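Local coordinates for chitin binding protein (Enterococcus faecalis, PDB 4A02) that cleaves the glycosidic bonds of crystalline alpha- and beta-chitin oxidatively, using a copper centre, molecular oxygen and a reductant, at residues A[9-14]-A[56-61]; A[37-42]-A[154-159]; A[76-81]-A[130-135]; A[96-101]-A[135-140]; A[141-146]-A[158-163]. All coordinates share one frame; numbering follows the deposited sequence. Where two conformers were deposited one is given.

Contact 1 of 5, residues A[9-14]-A[56-61]; sequences SRAFFG and EPLDEQ
Arg10 reaches across to the carbonyl end of Leu58, its guanidinium carrying the polar half of the contact. NH1 donates to Leu58 O at 2.7 Å; the oxygen lies near the guanidinium plane, at its edge, though the bond is bent to 132° at the hydrogen. NH2 makes a weak bond of 3.1 Å to Gln61 OE1; that amide is turned 52° from the guanidinium, and its NE2 donates to Pro102 O. Water 1 accepts from NH1 and sits close to both Gln61 OE1 and Glu60 O. Helix 10-13, a single turn capped by Ser9 OG accepting from Phe12 N, meets the loop between strands 36-38 and 69-71 of this AA10 monooxygenase. Elsewhere Asp162 pairs with Arg10 NE and Trp66 adds a cation-pi contact. The apolar half belongs to Leu58. With CG of Arg10 anti to its backbone N (chi1 -175°), the aliphatic chain slides antiparallel past Leu58, Arg10 CG lying 3.6 Å from Leu58 CD2. The other branch, Leu58 CD1, comes within 4.3 Å of Ala11 CB.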
# COMPACT_ATOMS: atom_id res chain seq x y z
N SER A 9 -5.42 4.01 -0.36
CA SER A 9 -3.99 4.03 -0.65
C SER A 9 -3.60 5.32 -1.33
O SER A 9 -4.41 6.13 -1.78
CB SER A 9 -3.57 2.86 -1.49
OG SER A 9 -3.97 3.07 -2.85
N ARG A 10 -2.28 5.52 -1.43
CA ARG A 10 -1.76 6.73 -2.04
C ARG A 10 -2.20 6.82 -3.50
O ARG A 10 -2.64 7.87 -3.99
CB ARG A 10 -0.25 6.75 -1.85
CG ARG A 10 0.44 8.01 -2.33
CD ARG A 10 1.94 7.90 -2.23
NE ARG A 10 2.36 7.89 -0.82
CZ ARG A 10 3.62 7.72 -0.45
NH1 ARG A 10 4.55 7.50 -1.35
NH2 ARG A 10 3.94 7.74 0.84
N ALA A 11 -2.06 5.69 -4.20
CA ALA A 11 -2.53 5.58 -5.58
C ALA A 11 -4.03 5.75 -5.68
O ALA A 11 -4.54 6.49 -6.56
CB ALA A 11 -2.08 4.23 -6.14
N PHE A 12 -4.78 5.06 -4.81
CA PHE A 12 -6.24 5.17 -4.82
C PHE A 12 -6.69 6.61 -4.72
O PHE A 12 -7.50 7.09 -5.52
CB PHE A 12 -6.78 4.35 -3.66
CG PHE A 12 -8.25 4.50 -3.38
CD1 PHE A 12 -9.20 3.80 -4.15
CD2 PHE A 12 -8.71 5.28 -2.34
CE1 PHE A 12 -10.53 3.86 -3.83
CE2 PHE A 12 -10.07 5.34 -2.03
CZ PHE A 12 -10.96 4.62 -2.78
N PHE A 13 -6.16 7.35 -3.72
CA PHE A 13 -6.57 8.73 -3.52
C PHE A 13 -6.13 9.64 -4.67
O PHE A 13 -6.69 10.73 -4.80
CB PHE A 13 -6.08 9.26 -2.21
CG PHE A 13 -6.93 8.90 -1.00
CD1 PHE A 13 -8.30 8.92 -1.01
CD2 PHE A 13 -6.33 8.56 0.19
CE1 PHE A 13 -9.08 8.68 0.11
CE2 PHE A 13 -7.13 8.33 1.33
CZ PHE A 13 -8.46 8.40 1.26
N GLY A 14 -5.15 9.25 -5.47
CA GLY A 14 -4.79 10.04 -6.64
C GLY A 14 -5.63 9.75 -7.87
O GLY A 14 -5.38 10.40 -8.89
N GLU A 56 6.61 6.72 -11.00
CA GLU A 56 7.63 7.32 -10.14
C GLU A 56 7.13 8.50 -9.32
O GLU A 56 7.69 8.68 -8.23
CB GLU A 56 8.85 7.79 -10.93
CG GLU A 56 9.55 6.77 -11.79
CD GLU A 56 8.96 6.48 -13.16
OE1 GLU A 56 7.86 6.98 -13.51
OE2 GLU A 56 9.61 5.69 -13.91
N PRO A 57 6.17 9.32 -9.72
CA PRO A 57 5.74 10.43 -8.82
C PRO A 57 5.28 9.92 -7.47
O PRO A 57 5.40 10.64 -6.47
CB PRO A 57 4.66 11.15 -9.60
CG PRO A 57 5.03 10.88 -11.05
CD PRO A 57 5.48 9.43 -11.02
N LEU A 58 4.74 8.69 -7.39
CA LEU A 58 4.36 8.11 -6.11
C LEU A 58 5.52 7.99 -5.15
O LEU A 58 5.31 7.91 -3.94
CB LEU A 58 3.76 6.72 -6.30
CG LEU A 58 2.32 6.70 -6.83
CD1 LEU A 58 1.97 5.27 -7.24
CD2 LEU A 58 1.33 7.19 -5.77
N ASP A 59 6.77 7.89 -5.65
CA ASP A 59 7.91 7.74 -4.80
C ASP A 59 8.35 9.04 -4.18
O ASP A 59 9.24 9.03 -3.31
CB ASP A 59 9.06 7.12 -5.58
CG ASP A 59 8.76 5.72 -6.07
OD1 ASP A 59 8.17 4.94 -5.31
OD2 ASP A 59 9.16 5.42 -7.24
N GLU A 60 7.77 10.16 -4.57
CA GLU A 60 8.09 11.41 -3.92
C GLU A 60 7.70 11.29 -2.44
O GLU A 60 6.78 10.57 -2.08
CB GLU A 60 7.38 12.56 -4.65
CG GLU A 60 7.97 12.71 -6.05
CD GLU A 60 7.33 13.73 -6.94
OE1 GLU A 60 6.61 14.62 -6.43
OE2 GLU A 60 7.59 13.65 -8.17
N GLN A 61 8.43 12.01 -1.59
CA GLN A 61 8.24 11.84 -0.15
C GLN A 61 8.63 13.12 0.58
O GLN A 61 9.81 13.46 0.67
CB GLN A 61 9.05 10.64 0.35
CG GLN A 61 8.73 10.23 1.78
CD GLN A 61 7.27 9.96 2.01
OE1 GLN A 61 6.71 9.02 1.43
NE2 GLN A 61 6.62 10.74 2.87
O HOH W 1 7.34 7.94 -0.93

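Contact 2 of 5, residues A[37-42]-A[154-159]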
# COMPACT_ATOMS: atom_id res chain seq x y z
N ALA A 37 4.72 -5.78 -9.76
CA ALA A 37 6.14 -6.07 -9.88
C ALA A 37 6.41 -7.45 -9.38
O ALA A 37 5.55 -8.04 -8.69
CB ALA A 37 6.98 -5.03 -9.14
N PRO A 38 7.58 -8.02 -9.66
CA PRO A 38 7.85 -9.36 -9.15
C PRO A 38 7.70 -9.41 -7.62
O PRO A 38 7.97 -8.43 -6.92
CB PRO A 38 9.30 -9.61 -9.56
CG PRO A 38 9.46 -8.80 -10.83
CD PRO A 38 8.68 -7.52 -10.50
N LYS A 39 7.33 -10.56 -7.10
CA LYS A 39 7.43 -10.77 -5.66
C LYS A 39 8.86 -10.47 -5.23
O LYS A 39 9.82 -10.63 -5.95
CB LYS A 39 7.00 -12.17 -5.29
CG LYS A 39 5.54 -12.45 -5.53
CD LYS A 39 5.14 -13.85 -5.10
CE LYS A 39 3.68 -14.14 -5.36
NZ LYS A 39 3.34 -14.23 -6.79
N ASN A 40 8.95 -10.02 -3.95
CA ASN A 40 10.24 -9.68 -3.36
C ASN A 40 10.93 -8.51 -4.03
O ASN A 40 12.15 -8.49 -4.10
CB ASN A 40 11.21 -10.91 -3.30
CG ASN A 40 12.23 -10.67 -2.19
OD1 ASN A 40 11.95 -10.05 -1.17
ND2 ASN A 40 13.41 -11.24 -2.43
N THR A 41 10.16 -7.53 -4.47
CA THR A 41 10.69 -6.28 -4.97
C THR A 41 10.51 -5.27 -3.86
O THR A 41 9.38 -4.92 -3.52
CB THR A 41 9.98 -5.82 -6.23
OG1 THR A 41 10.11 -6.79 -7.26
CG2 THR A 41 10.56 -4.53 -6.78
N PHE A 42 11.62 -4.82 -3.26
CA PHE A 42 11.58 -3.84 -2.19
C PHE A 42 12.74 -2.85 -2.40
O PHE A 42 13.63 -2.75 -1.57
CB PHE A 42 11.66 -4.50 -0.84
CG PHE A 42 10.45 -5.33 -0.45
CD1 PHE A 42 9.36 -4.73 0.14
CD2 PHE A 42 10.40 -6.68 -0.71
CE1 PHE A 42 8.25 -5.47 0.48
CE2 PHE A 42 9.29 -7.41 -0.36
CZ PHE A 42 8.20 -6.81 0.23
N VAL A 154 4.26 -14.63 -11.07
CA VAL A 154 5.37 -14.39 -10.13
C VAL A 154 5.31 -12.98 -9.50
O VAL A 154 6.28 -12.60 -8.81
CB VAL A 154 6.72 -14.62 -10.76
CG1 VAL A 154 6.86 -16.07 -11.23
CG2 VAL A 154 7.04 -13.62 -11.90
N ASN A 155 4.28 -12.25 -9.69
CA ASN A 155 4.16 -10.83 -9.31
C ASN A 155 3.30 -10.65 -8.06
O ASN A 155 2.66 -11.55 -7.51
CB ASN A 155 3.62 -10.03 -10.48
CG ASN A 155 4.53 -10.08 -11.67
OD1 ASN A 155 5.75 -10.25 -11.52
ND2 ASN A 155 3.94 -9.92 -12.85
N ALA A 156 3.35 -9.38 -7.61
CA ALA A 156 2.54 -8.90 -6.51
C ALA A 156 2.12 -7.49 -6.88
O ALA A 156 2.74 -6.82 -7.72
CB ALA A 156 3.33 -8.89 -5.22
N PHE A 157 1.07 -7.03 -6.21
CA PHE A 157 0.60 -5.66 -6.29
C PHE A 157 0.92 -4.94 -4.99
O PHE A 157 0.65 -5.45 -3.90
CB PHE A 157 -0.92 -5.61 -6.59
CG PHE A 157 -1.19 -6.06 -7.99
CD1 PHE A 157 -1.19 -7.42 -8.32
CD2 PHE A 157 -1.37 -5.15 -9.03
CE1 PHE A 157 -1.33 -7.83 -9.62
CE2 PHE A 157 -1.51 -5.54 -10.33
CZ PHE A 157 -1.46 -6.89 -10.64
N TYR A 158 1.55 -3.77 -5.12
CA TYR A 158 2.16 -3.07 -4.01
C TYR A 158 1.46 -1.76 -3.76
O TYR A 158 1.29 -0.95 -4.68
CB TYR A 158 3.63 -2.80 -4.34
CG TYR A 158 4.51 -4.05 -4.44
CD1 TYR A 158 4.64 -4.75 -5.63
CD2 TYR A 158 5.21 -4.51 -3.31
CE1 TYR A 158 5.45 -5.88 -5.69
CE2 TYR A 158 6.02 -5.60 -3.38
CZ TYR A 158 6.15 -6.30 -4.58
OH TYR A 158 6.97 -7.41 -4.58
N GLN A 159 1.04 -1.55 -2.51
CA GLN A 159 0.19 -0.41 -2.14
C GLN A 159 0.72 0.29 -0.89
O GLN A 159 0.54 -0.16 0.23
CB GLN A 159 -1.24 -0.91 -1.90
CG GLN A 159 -1.91 -1.36 -3.18
CD GLN A 159 -2.40 -0.18 -4.00
OE1 GLN A 159 -3.29 0.54 -3.53
NE2 GLN A 159 -1.88 0.03 -5.18
O HOH W 2 6.57 -9.59 -2.46
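Tyr158 points its hydroxyl at Pro38 O and donates to it at 2.7 Å. Ala37 O lies at the edge of the ring, 3.7 Å from Tyr158 CE1, and Ala37 CB packs against the same carbon. Thr41 OG1 donates to Pro38 O from the opposite face of the carbonyl plane, so two hydroxyls grip one oxygen. Water 2 links Tyr158 OH to Asn40 N, and Phe42 brings CZ to the rim of the tyrosine ring. At the other end Lys39 folds back over the strand. Its chain is extended until the last torsion, where a bend (chi4 68°) sets NZ 2.9 Å from Asn155 O; the ammonium also, and more strongly, bonds Ile150 O. Ala37 and Ala156 form an antiparallel hydrogen-bonded pair, and the nearly straight bond from Lys39 N to Val154 O (2.9 Å, 178°) carries the pairing past Pro38, which has no N-H to give. Short strand 36-38 is thereby attached to strand 155-165 close to the copper site; the side chain of Asn155 is about 7 Å from that of the copper ligand His1. Main-chain oxygens carry the load: Pro38 O takes both hydroxyls, and carbonyl dipoles probably offset the Lys39 charge.

Contact 3 of 5, residues A[76-81]-A[130-135]; sequences LDITWN and QTINIP
Leu76 and Ile132 face each other as an antiparallel hydrogen-bonded pair, as do Ile78 and Gln130, with Asp77 and Thr131 the non-hydrogen-bonded pair between them. The strands are strongly twisted, their directions 136° apart. Two-way bonds close each outer pair; Ile78 N, for instance, lies 2.8 Å from Gln130 O. Asp77 and Thr131 project from one face and run side by side: Thr131 OG1 donates to Asp77 OD1 at 2.7 Å, meeting the oxygen on its anti side and 28° out of the carboxylate plane. The other face is mainly apolar, with Gln130 at one end. Leu76 CB packs on Ile134 CG1 at 3.8 Å. With Ile132 CG1 between the backbone N and carbonyl carbon (chi1 68°), its CG2 is directed at Ile78 CG2, 4.1 Å away in the conformer given. Tyr93 lies against both Ile78 and Ile132, and its hydroxyl bonds Gln130 OE1. A three-stranded sheet, 2-6, 74-82 and 127-134, packed through such a face on a second sheet is the beta-sandwich of lytic polysaccharide monooxygenases.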
# COMPACT_ATOMS: atom_id res chain seq x y z
N LEU A 76 -6.98 -2.81 12.71
CA LEU A 76 -7.38 -1.93 11.61
C LEU A 76 -7.98 -2.81 10.53
O LEU A 76 -7.33 -3.76 10.05
CB LEU A 76 -6.16 -1.19 11.05
CG LEU A 76 -6.46 -0.36 9.78
CD1 LEU A 76 -7.35 0.82 10.07
CD2 LEU A 76 -5.14 0.11 9.19
N ASP A 77 -9.20 -2.49 10.10
CA ASP A 77 -9.80 -3.17 8.97
C ASP A 77 -9.28 -2.52 7.69
O ASP A 77 -9.41 -1.31 7.50
CB ASP A 77 -11.31 -3.09 9.07
CG ASP A 77 -11.90 -3.91 10.19
OD1 ASP A 77 -11.23 -4.83 10.72
OD2 ASP A 77 -13.05 -3.62 10.59
N ILE A 78 -8.70 -3.33 6.84
CA ILE A 78 -8.06 -2.83 5.61
C ILE A 78 -8.70 -3.57 4.42
O ILE A 78 -8.76 -4.81 4.50
CB ILE A 78 -6.54 -2.98 5.77
CG1 ILE A 78 -5.81 -2.37 4.60
CG2 ILE A 78 -6.08 -4.41 6.05
CD1 ILE A 78 -4.39 -1.90 4.91
N THR A 79 -9.29 -2.84 3.43
CA THR A 79 -10.09 -3.36 2.32
C THR A 79 -9.39 -3.13 0.99
O THR A 79 -9.02 -1.98 0.69
CB THR A 79 -11.46 -2.72 2.30
OG1 THR A 79 -12.14 -3.01 3.51
CG2 THR A 79 -12.37 -3.24 1.16
N TRP A 80 -9.26 -4.18 0.22
CA TRP A 80 -8.84 -4.12 -1.17
C TRP A 80 -10.05 -4.09 -2.09
O TRP A 80 -11.08 -4.71 -1.81
CB TRP A 80 -7.95 -5.28 -1.58
CG TRP A 80 -6.61 -5.36 -0.95
CD1 TRP A 80 -6.31 -5.71 0.33
CD2 TRP A 80 -5.35 -5.13 -1.60
NE1 TRP A 80 -4.94 -5.69 0.53
CE2 TRP A 80 -4.34 -5.35 -0.66
CE3 TRP A 80 -4.99 -4.75 -2.91
CZ2 TRP A 80 -2.99 -5.22 -0.98
CZ3 TRP A 80 -3.67 -4.61 -3.23
CH2 TRP A 80 -2.66 -4.84 -2.26
N ASN A 81 -9.91 -3.42 -3.24
CA ASN A 81 -10.83 -3.54 -4.34
C ASN A 81 -10.04 -4.07 -5.53
O ASN A 81 -9.01 -3.50 -5.90
CB ASN A 81 -11.49 -2.22 -4.71
CG ASN A 81 -12.46 -1.64 -3.72
OD1 ASN A 81 -12.99 -0.51 -3.95
ND2 ASN A 81 -12.80 -2.34 -2.64
N GLN A 130 -9.74 -7.44 5.43
CA GLN A 130 -8.82 -8.10 6.35
C GLN A 130 -8.61 -7.22 7.53
O GLN A 130 -8.94 -6.06 7.50
CB GLN A 130 -7.51 -8.40 5.69
CG GLN A 130 -7.72 -9.31 4.49
CD GLN A 130 -6.45 -9.62 3.75
OE1 GLN A 130 -5.46 -8.88 3.71
NE2 GLN A 130 -6.48 -10.75 3.08
N THR A 131 -8.09 -7.78 8.63
CA THR A 131 -7.79 -7.02 9.80
C THR A 131 -6.33 -7.20 10.18
O THR A 131 -5.90 -8.35 10.26
CB THR A 131 -8.70 -7.42 10.98
OG1 THR A 131 -10.08 -7.28 10.53
CG2 THR A 131 -8.41 -6.59 12.21
N ILE A 132 -5.62 -6.11 10.39
CA ILE A 132 -4.22 -6.14 10.79
C ILE A 132 -4.04 -5.37 12.08
O ILE A 132 -4.79 -4.45 12.39
CB ILE A 132 -3.30 -5.61 9.65
CG1 ILE A 132 -3.51 -4.10 9.43
CG2 ILE A 132 -3.47 -6.43 8.42
CD1 ILE A 132 -2.55 -3.54 8.40
N ASN A 133 -3.02 -5.70 12.85
CA ASN A 133 -2.76 -5.06 14.12
C ASN A 133 -1.74 -3.98 13.98
O ASN A 133 -0.56 -4.22 13.73
CB ASN A 133 -2.35 -6.06 15.19
CG ASN A 133 -3.47 -7.01 15.51
OD1 ASN A 133 -4.61 -6.56 15.69
ND2 ASN A 133 -3.11 -8.27 15.61
N ILE A 134 -2.16 -2.72 14.16
CA ILE A 134 -1.25 -1.59 14.17
C ILE A 134 -0.56 -1.56 15.52
O ILE A 134 -1.23 -1.46 16.56
CB ILE A 134 -1.99 -0.29 13.87
CG1 ILE A 134 -2.73 -0.35 12.55
CG2 ILE A 134 -1.05 0.90 13.99
CD1 ILE A 134 -1.87 -0.61 11.33
N PRO A 135 0.78 -1.63 15.57
CA PRO A 135 1.46 -1.69 16.89
C PRO A 135 1.12 -0.51 17.74
O PRO A 135 1.00 0.63 17.28
CB PRO A 135 2.93 -1.77 16.51
CG PRO A 135 2.94 -2.37 15.13
CD PRO A 135 1.73 -1.78 14.45

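Contact 4 of 5, residues A[96-101]-A[135-140]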
# COMPACT_ATOMS: atom_id res chain seq x y z
N THR A 96 5.93 1.62 8.74
CA THR A 96 7.08 2.36 9.17
C THR A 96 7.21 2.35 10.69
O THR A 96 6.22 2.34 11.42
CB THR A 96 6.99 3.83 8.67
OG1 THR A 96 5.67 4.32 8.87
CG2 THR A 96 7.32 3.95 7.21
N LYS A 97 8.46 2.38 11.15
CA LYS A 97 8.80 2.58 12.55
C LYS A 97 8.65 4.04 12.93
O LYS A 97 8.92 4.94 12.14
CB LYS A 97 10.26 2.11 12.77
CG LYS A 97 10.48 0.68 12.42
CD LYS A 97 11.95 0.34 12.31
CE LYS A 97 12.39 -0.17 13.52
NZ LYS A 97 12.34 -1.62 13.70
N ASN A 98 8.30 4.28 14.21
CA ASN A 98 8.38 5.66 14.70
C ASN A 98 9.77 6.21 14.44
O ASN A 98 10.78 5.54 14.66
CB ASN A 98 8.10 5.73 16.21
CG ASN A 98 6.66 5.64 16.60
OD1 ASN A 98 5.73 5.88 15.79
ND2 ASN A 98 6.44 5.35 17.85
N GLY A 99 9.82 7.46 13.98
CA GLY A 99 11.08 8.15 13.71
C GLY A 99 11.60 8.02 12.32
O GLY A 99 12.63 8.62 12.00
N TRP A 100 10.92 7.27 11.44
CA TRP A 100 11.24 7.28 10.05
C TRP A 100 11.16 8.71 9.51
O TRP A 100 10.44 9.55 10.02
CB TRP A 100 10.32 6.32 9.27
CG TRP A 100 8.93 6.88 9.06
CD1 TRP A 100 7.92 6.98 9.98
CD2 TRP A 100 8.42 7.45 7.84
NE1 TRP A 100 6.83 7.59 9.43
CE2 TRP A 100 7.10 7.85 8.10
CE3 TRP A 100 8.95 7.63 6.56
CZ2 TRP A 100 6.31 8.44 7.13
CZ3 TRP A 100 8.15 8.20 5.59
CH2 TRP A 100 6.85 8.59 5.88
N ASN A 101 11.92 8.96 8.44
CA ASN A 101 12.06 10.34 7.96
C ASN A 101 11.06 10.60 6.82
O ASN A 101 11.22 10.03 5.72
CB ASN A 101 13.49 10.58 7.48
CG ASN A 101 13.74 12.02 7.24
OD1 ASN A 101 12.90 12.74 6.70
ND2 ASN A 101 14.94 12.46 7.57
N PRO A 135 0.78 -1.63 15.57
CA PRO A 135 1.46 -1.69 16.89
C PRO A 135 1.12 -0.51 17.74
O PRO A 135 1.00 0.63 17.28
CB PRO A 135 2.93 -1.77 16.51
CG PRO A 135 2.94 -2.37 15.13
CD PRO A 135 1.73 -1.78 14.45
N THR A 136 0.97 -0.77 19.04
CA THR A 136 0.51 0.24 19.95
C THR A 136 1.47 1.38 20.23
O THR A 136 1.02 2.38 20.76
CB THR A 136 0.01 -0.41 21.27
OG1 THR A 136 1.06 -1.09 21.84
CG2 THR A 136 -1.11 -1.36 20.93
N ASP A 137 2.74 1.26 19.87
CA ASP A 137 3.65 2.35 20.02
C ASP A 137 3.47 3.41 18.96
O ASP A 137 3.98 4.52 19.13
CB ASP A 137 5.14 1.91 20.00
CG ASP A 137 5.61 1.38 18.69
OD1 ASP A 137 4.82 0.89 17.87
OD2 ASP A 137 6.88 1.41 18.48
N ARG A 138 2.81 3.11 17.85
CA ARG A 138 2.90 4.03 16.71
C ARG A 138 2.10 5.30 16.95
O ARG A 138 0.99 5.28 17.46
CB ARG A 138 2.40 3.35 15.43
CG ARG A 138 3.22 2.18 14.99
CD ARG A 138 4.69 2.50 14.86
NE ARG A 138 5.43 1.63 13.95
CZ ARG A 138 5.90 0.44 14.23
NH1 ARG A 138 5.79 -0.11 15.44
NH2 ARG A 138 6.49 -0.25 13.26
N LYS A 139 2.65 6.41 16.48
CA LYS A 139 2.01 7.71 16.55
C LYS A 139 2.49 8.56 15.40
O LYS A 139 3.68 8.46 15.01
CB LYS A 139 2.27 8.41 17.87
CG LYS A 139 1.38 9.58 18.17
CD LYS A 139 1.48 10.12 19.53
CE LYS A 139 0.59 11.31 19.80
NZ LYS A 139 1.07 12.02 21.05
N GLY A 140 1.61 9.39 14.88
CA GLY A 140 1.97 10.37 13.86
C GLY A 140 1.89 9.80 12.45
O GLY A 140 1.26 8.79 12.19
O HOH W 3 8.20 2.12 16.04
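Arg138 turns the edge of its guanidinium to Thr96 O, which accepts from NE at 2.7 Å on a lone pair, in the carbonyl plane, and weakly from NH2. Farther round that edge NH1 forms a salt bridge with Asp137 OD1, which is met on its syn lone pair at 2.8 Å. Water 3 lies 3.2 Å above one face toward the rim, joining Asn98 N to Asp137 OD2. A bend at chi2 (-53°) turns the guanidinium edge toward Thr96 O. The amide of Asn98 bridges the opposing backbone with both ends: OD1, which also accepts from His142 NE2, takes Lys139 N on a lone pair at 3.2 Å, whereas ND2 reaches Asp137 O at 2.9 Å from above the carbonyl plane. The contact joins two turns, type II over Lys97 to Trp100 and type I over Pro135 to Arg138, at a rim of the beta-sandwich away from the copper. Asp112 adds salt bridges to Arg138 NH2 and Lys97 NZ. Flanked by two carboxylates, the Arg138 charge is probably well compensated despite nearby Lys97.

Contact 5 of 5, residues A[141-146]-A[158-163]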
# COMPACT_ATOMS: atom_id res chain seq x y z
N TYR A 141 2.51 10.51 11.51
CA TYR A 141 2.51 10.11 10.12
C TYR A 141 3.26 8.81 9.94
O TYR A 141 4.45 8.74 10.33
CB TYR A 141 3.12 11.21 9.27
CG TYR A 141 3.26 10.94 7.79
CD1 TYR A 141 2.43 10.06 7.10
CD2 TYR A 141 4.26 11.59 7.07
CE1 TYR A 141 2.59 9.82 5.75
CE2 TYR A 141 4.39 11.40 5.71
CZ TYR A 141 3.58 10.51 5.05
OH TYR A 141 3.71 10.35 3.68
N HIS A 142 2.63 7.82 9.32
CA HIS A 142 3.21 6.54 9.00
C HIS A 142 2.77 6.11 7.62
O HIS A 142 1.79 6.61 7.06
CB HIS A 142 2.78 5.47 10.04
CG HIS A 142 3.58 5.62 11.31
ND1 HIS A 142 4.90 5.19 11.31
CD2 HIS A 142 3.31 6.24 12.48
CE1 HIS A 142 5.36 5.50 12.49
NE2 HIS A 142 4.45 6.13 13.22
N VAL A 143 3.54 5.16 7.05
CA VAL A 143 3.19 4.51 5.81
C VAL A 143 3.00 3.04 6.08
O VAL A 143 3.90 2.37 6.60
CB VAL A 143 4.23 4.77 4.71
CG1 VAL A 143 3.89 4.00 3.43
CG2 VAL A 143 4.35 6.26 4.41
N ILE A 144 1.82 2.52 5.71
CA ILE A 144 1.56 1.09 5.64
C ILE A 144 1.86 0.64 4.22
O ILE A 144 1.48 1.29 3.26
CB ILE A 144 0.10 0.78 6.03
CG1 ILE A 144 -0.21 1.22 7.46
CG2 ILE A 144 -0.23 -0.69 5.81
CD1 ILE A 144 -1.67 1.24 7.78
N TYR A 145 2.55 -0.50 4.09
CA TYR A 145 2.88 -1.06 2.80
C TYR A 145 2.18 -2.42 2.71
O TYR A 145 2.48 -3.31 3.49
CB TYR A 145 4.35 -1.20 2.60
CG TYR A 145 4.84 -1.36 1.19
CD1 TYR A 145 4.46 -0.46 0.21
CD2 TYR A 145 5.75 -2.35 0.85
CE1 TYR A 145 4.94 -0.58 -1.11
CE2 TYR A 145 6.27 -2.43 -0.44
CZ TYR A 145 5.87 -1.55 -1.40
OH TYR A 145 6.43 -1.64 -2.64
N ALA A 146 1.24 -2.52 1.79
CA ALA A 146 0.39 -3.70 1.63
C ALA A 146 0.76 -4.38 0.32
O ALA A 146 0.88 -3.73 -0.71
CB ALA A 146 -1.06 -3.27 1.61
N TYR A 158 1.55 -3.77 -5.12
CA TYR A 158 2.16 -3.07 -4.01
C TYR A 158 1.46 -1.76 -3.76
O TYR A 158 1.29 -0.95 -4.68
CB TYR A 158 3.63 -2.80 -4.34
CG TYR A 158 4.51 -4.05 -4.44
CD1 TYR A 158 4.64 -4.75 -5.63
CD2 TYR A 158 5.21 -4.51 -3.31
CE1 TYR A 158 5.45 -5.88 -5.69
CE2 TYR A 158 6.02 -5.60 -3.38
CZ TYR A 158 6.15 -6.30 -4.58
OH TYR A 158 6.97 -7.41 -4.58
N GLN A 159 1.04 -1.55 -2.51
CA GLN A 159 0.19 -0.41 -2.14
C GLN A 159 0.72 0.29 -0.89
O GLN A 159 0.54 -0.16 0.23
CB GLN A 159 -1.24 -0.91 -1.90
CG GLN A 159 -1.91 -1.36 -3.18
CD GLN A 159 -2.40 -0.18 -4.00
OE1 GLN A 159 -3.29 0.54 -3.53
NE2 GLN A 159 -1.88 0.03 -5.18
N ALA A 160 1.35 1.45 -1.12
CA ALA A 160 1.68 2.36 -0.03
C ALA A 160 0.44 3.14 0.39
O ALA A 160 -0.30 3.64 -0.46
CB ALA A 160 2.77 3.33 -0.49
N ILE A 161 0.26 3.26 1.70
CA ILE A 161 -0.93 3.90 2.31
C ILE A 161 -0.44 4.86 3.37
O ILE A 161 0.26 4.46 4.31
CB ILE A 161 -1.82 2.81 2.94
CG1 ILE A 161 -2.25 1.72 1.95
CG2 ILE A 161 -3.03 3.44 3.62
CD1 ILE A 161 -2.27 0.37 2.54
N ASP A 162 -0.78 6.14 3.23
CA ASP A 162 -0.39 7.17 4.18
C ASP A 162 -1.44 7.30 5.29
O ASP A 162 -2.63 7.49 4.98
CB ASP A 162 -0.26 8.51 3.45
CG ASP A 162 0.79 8.47 2.38
OD1 ASP A 162 2.01 8.51 2.76
OD2 ASP A 162 0.44 8.40 1.18
N VAL A 163 -1.00 7.23 6.54
CA VAL A 163 -1.90 7.35 7.67
C VAL A 163 -1.30 8.31 8.70
O VAL A 163 -0.10 8.55 8.75
CB VAL A 163 -2.22 5.99 8.31
CG1 VAL A 163 -2.94 5.11 7.32
CG2 VAL A 163 -0.97 5.30 8.86
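Tyr145 lies across Tyr158 where strands 142-150 and 155-165 pair as an antiparallel beta hairpin, inside the beta-sandwich core of this monooxygenase. Its CG is anti to the backbone N (chi1 -161°), which carries the ring across the neighbouring strand. Past CB, CD1 comes 4.2 Å from Ala160 CB, and CE1 is near Tyr158 CB. CZ rests 3.6 Å from Tyr158 CD2, and at the tip OH is closer still to that carbon. The ring planes are 30° apart, slid so that they barely overlap, with centroids 5.8 Å apart. The hydroxyl itself bonds Leu47 O in a loop. Six backbone hydrogen bonds hold the ladder, two at each of His142-Val163, Ile144-Ile161 and Ala146-Gln159. On the face of Ile144, the apolar chains interlock: Ile161 CD1 lies 3.9 Å from Ala146 CB and also touches Ile144 CG2, while Ile144 and Val163 cross at about a right angle, CD1 against CG1. Trp80 and Ile78 of the three-stranded sheet pack over this face. On the opposite face Val143 CG1 touches Ala160 CB, and Val143 CG2 lies beside the carboxylate of Asp162. While OD2 of that carboxylate serves Arg10, Tyr141 OH, which also accepts from Gln61 NE2, donates to Asp162 OD1 at 2.7 Å from above the carboxylate plane, 41° out of it.

Overall arrangement
From the N terminus, the chain first makes the helical turn of contact 1, which closes a loop of 41 residues when 56-61 returns to it. Strand 36-38 leaves from within that loop, so contact 2, completed only at 154-159, crosses contact 1. Nested inside contact 2 lie contacts 3 and 4, which cross each other and share Pro135: one pairs strands of the three-stranded sheet, the other joins two turns at a sandwich rim. Contact 5 closes a short hairpin and ends on the same strand as contact 2. Contact 1 lies in series with contacts 3, 4 and 5, yet its helical turn, the three-stranded sheet and the rim turns all meet at the hairpin of contact 5.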